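Adenine phosphoribosyltransferase (Leishmania donovani, PDB 1QB7) probably catalyses the magnesium-dependent salvage of adenine, joining it to 5-phosphoribosyl 1-diphosphate to give AMP and diphosphate. Local coordinates at residues 71-76 / 137-142. Residues are numbered along the deposited sequence; the frame is centred on the assembly and turned at random.
Sequences APTHIL and KGSRVV
With chi1 at 62°, Thr73 sets OG1 between its own backbone N and carbonyl carbon, where it accepts the N-H of Arg140 (N to OG1, 2.8 Å); Arg140 bends at chi3 (-63°) and turns its guanidinium back onto Ala71. There NE and NH2 grip one atom side-on, Ala71 O, at 2.9 and 3.0 Å, with the oxygen near the guanidinium plane, while Thr73 CG2 lies over one face of the group. Arg140 O takes the backbone N-H of Thr73 and, weakly, that of His74. Thr73 OG1 also shares a hydrogen bond with His74 ND1 (2.7 Å), and the imidazole lies against Ser139, whose OG bonds to Gly136 O. Beyond this start, strands 74-78 and 140-145 pair in parallel: Val142 N to His74 O, then Leu76 N to Val142 O (2.7 Å). Val142 packs CG2 on Pro72 CB (3.6 Å) and CB on Ile75 CD1, on the face where Tyr65 of helix 51-67 also covers it. In this type I phosphoribosyltransferase sheet, 74-78 lies between edge strand 97-100 and 140-145, which ends at the magnesium ligand Asp145. Side-chain to backbone bonds from Arg140 and Thr73 thus hold the entry to the pair, before regular parallel bonding carries on.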
ATOM      1  N   ALA A  71       8.197  11.881  20.570  1.00 30.36           N
ATOM      2  CA  ALA A  71       8.195  11.122  19.324  1.00 27.61           C
ATOM      3  C   ALA A  71       6.917  10.315  19.066  1.00 26.76           C
ATOM      4  O   ALA A  71       6.238   9.875  20.001  1.00 25.63           O
ATOM      5  CB  ALA A  71       9.408  10.207  19.285  1.00 29.48           C
ATOM      6  N   PRO A  72       6.556  10.142  17.782  1.00 23.65           N
ATOM      7  CA  PRO A  72       5.357   9.382  17.408  1.00 22.08           C
ATOM      8  C   PRO A  72       5.537   7.914  17.810  1.00 20.20           C
ATOM      9  O   PRO A  72       6.657   7.405  17.840  1.00 20.89           O
ATOM     10  CB  PRO A  72       5.323   9.526  15.885  1.00 20.66           C
ATOM     11  CG  PRO A  72       6.033  10.825  15.643  1.00 22.02           C
ATOM     12  CD  PRO A  72       7.186  10.745  16.595  1.00 21.89           C
ATOM     13  N   THR A  73       4.436   7.249  18.132  1.00 18.50           N
ATOM     14  CA  THR A  73       4.475   5.848  18.530  1.00 16.97           C
ATOM     15  C   THR A  73       3.952   4.945  17.422  1.00 16.88           C
ATOM     16  O   THR A  73       4.258   3.754  17.389  1.00 15.89           O
ATOM     17  CB  THR A  73       3.630   5.599  19.805  1.00 15.74           C
ATOM     18  OG1 THR A  73       2.257   5.907  19.548  1.00 17.45           O
ATOM     19  CG2 THR A  73       4.118   6.466  20.953  1.00 16.51           C
ATOM     20  N   HIS A  74       3.175   5.524  16.505  1.00 16.10           N
ATOM     21  CA  HIS A  74       2.569   4.769  15.404  1.00 16.66           C
ATOM     22  C   HIS A  74       2.394   5.615  14.141  1.00 15.31           C
ATOM     23  O   HIS A  74       2.239   6.836  14.209  1.00 15.04           O
ATOM     24  CB  HIS A  74       1.141   4.308  15.781  1.00 16.20           C
ATOM     25  CG  HIS A  74       1.058   3.389  16.965  1.00 17.77           C
ATOM     26  ND1 HIS A  74       1.107   3.840  18.267  1.00 19.15           N
ATOM     27  CD2 HIS A  74       0.855   2.051  17.040  1.00 17.10           C
ATOM     28  CE1 HIS A  74       0.939   2.821  19.089  1.00 17.92           C
ATOM     29  NE2 HIS A  74       0.784   1.724  18.370  1.00 15.93           N
ATOM     30  N   ILE A  75       2.385   4.940  12.994  1.00 15.48           N
ATOM     31  CA  ILE A  75       2.128   5.580  11.699  1.00 15.19           C
ATOM     32  C   ILE A  75       0.846   4.874  11.216  1.00 14.82           C
ATOM     33  O   ILE A  75       0.769   3.643  11.241  1.00 13.45           O
ATOM     34  CB  ILE A  75       3.232   5.307  10.643  1.00 14.60           C
ATOM     35  CG1 ILE A  75       4.612   5.794  11.117  1.00 16.17           C
ATOM     36  CG2 ILE A  75       2.837   5.943   9.314  1.00 13.41           C
ATOM     37  CD1 ILE A  75       4.784   7.279  11.187  1.00 17.08           C
ATOM     38  N   LEU A  76      -0.176   5.642  10.858  1.00 14.38           N
ATOM     39  CA  LEU A  76      -1.433   5.068  10.373  1.00 14.55           C
ATOM     40  C   LEU A  76      -1.637   5.522   8.931  1.00 14.03           C
ATOM     41  O   LEU A  76      -1.865   6.703   8.671  1.00 16.11           O
ATOM     42  CB  LEU A  76      -2.611   5.507  11.254  1.00 14.81           C
ATOM     43  CG  LEU A  76      -4.038   5.096  10.840  1.00 15.92           C
ATOM     44  CD1 LEU A  76      -4.208   3.586  10.837  1.00 15.65           C
ATOM     45  CD2 LEU A  76      -5.053   5.714  11.777  1.00 16.31           C
ATOM     46  N   LYS A 137      -4.168   3.536  24.422  1.00 27.89           N
ATOM     47  CA  LYS A 137      -4.192   4.773  25.186  1.00 27.73           C
ATOM     48  C   LYS A 137      -2.769   5.301  25.278  1.00 26.63           C
ATOM     49  O   LYS A 137      -1.824   4.536  25.484  1.00 24.37           O
ATOM     50  CB  LYS A 137      -4.734   4.495  26.590  1.00 30.93           C
ATOM     51  CG  LYS A 137      -4.739   5.688  27.529  1.00 34.28           C
ATOM     52  CD  LYS A 137      -5.380   5.295  28.849  1.00 37.61           C
ATOM     53  CE  LYS A 137      -5.431   6.457  29.823  1.00 40.19           C
ATOM     54  NZ  LYS A 137      -5.986   6.014  31.140  1.00 41.21           N
ATOM     55  N   GLY A 138      -2.616   6.603  25.068  1.00 25.27           N
ATOM     56  CA  GLY A 138      -1.298   7.197  25.135  1.00 26.82           C
ATOM     57  C   GLY A 138      -0.524   7.224  23.829  1.00 26.20           C
ATOM     58  O   GLY A 138       0.503   7.898  23.749  1.00 27.65           O
ATOM     59  N   SER A 139      -0.999   6.503  22.813  1.00 23.76           N
ATOM     60  CA  SER A 139      -0.325   6.474  21.512  1.00 21.34           C
ATOM     61  C   SER A 139      -0.375   7.834  20.829  1.00 20.18           C
ATOM     62  O   SER A 139      -1.343   8.579  20.968  1.00 20.93           O
ATOM     63  CB  SER A 139      -0.968   5.446  20.580  1.00 19.98           C
ATOM     64  OG  SER A 139      -0.925   4.136  21.114  1.00 22.00           O
ATOM     65  N   ARG A 140       0.698   8.161  20.120  1.00 20.03           N
ATOM     66  CA  ARG A 140       0.800   9.411  19.380  1.00 19.23           C
ATOM     67  C   ARG A 140       0.947   8.958  17.934  1.00 17.89           C
ATOM     68  O   ARG A 140       1.999   8.473  17.515  1.00 17.80           O
ATOM     69  CB  ARG A 140       1.993  10.220  19.884  1.00 21.95           C
ATOM     70  CG  ARG A 140       1.823  10.670  21.337  1.00 25.24           C
ATOM     71  CD  ARG A 140       3.037  11.423  21.868  1.00 28.71           C
ATOM     72  NE  ARG A 140       4.237  10.586  21.906  1.00 32.97           N
ATOM     73  CZ  ARG A 140       4.531   9.716  22.873  1.00 34.47           C
ATOM     74  NH1 ARG A 140       3.712   9.554  23.906  1.00 35.39           N
ATOM     75  NH2 ARG A 140       5.652   9.007  22.809  1.00 31.58           N
ATOM     76  N   VAL A 141      -0.142   9.113  17.190  1.00 17.11           N
ATOM     77  CA  VAL A 141      -0.244   8.646  15.818  1.00 16.11           C
ATOM     78  C   VAL A 141      -0.083   9.653  14.696  1.00 16.87           C
ATOM     79  O   VAL A 141      -0.721  10.704  14.687  1.00 18.48           O
ATOM     80  CB  VAL A 141      -1.621   7.958  15.614  1.00 16.74           C
ATOM     81  CG1 VAL A 141      -1.667   7.213  14.288  1.00 14.42           C
ATOM     82  CG2 VAL A 141      -1.931   7.034  16.786  1.00 15.08           C
ATOM     83  N   VAL A 142       0.754   9.295  13.729  1.00 16.84           N
ATOM     84  CA  VAL A 142       0.964  10.111  12.546  1.00 15.32           C
ATOM     85  C   VAL A 142       0.096   9.492  11.449  1.00 16.77           C
ATOM     86  O   VAL A 142       0.201   8.292  11.161  1.00 16.80           O
ATOM     87  CB  VAL A 142       2.434  10.102  12.088  1.00 15.18           C
ATOM     88  CG1 VAL A 142       2.580  10.806  10.739  1.00 17.15           C
ATOM     89  CG2 VAL A 142       3.304  10.783  13.134  1.00 15.12           C
TER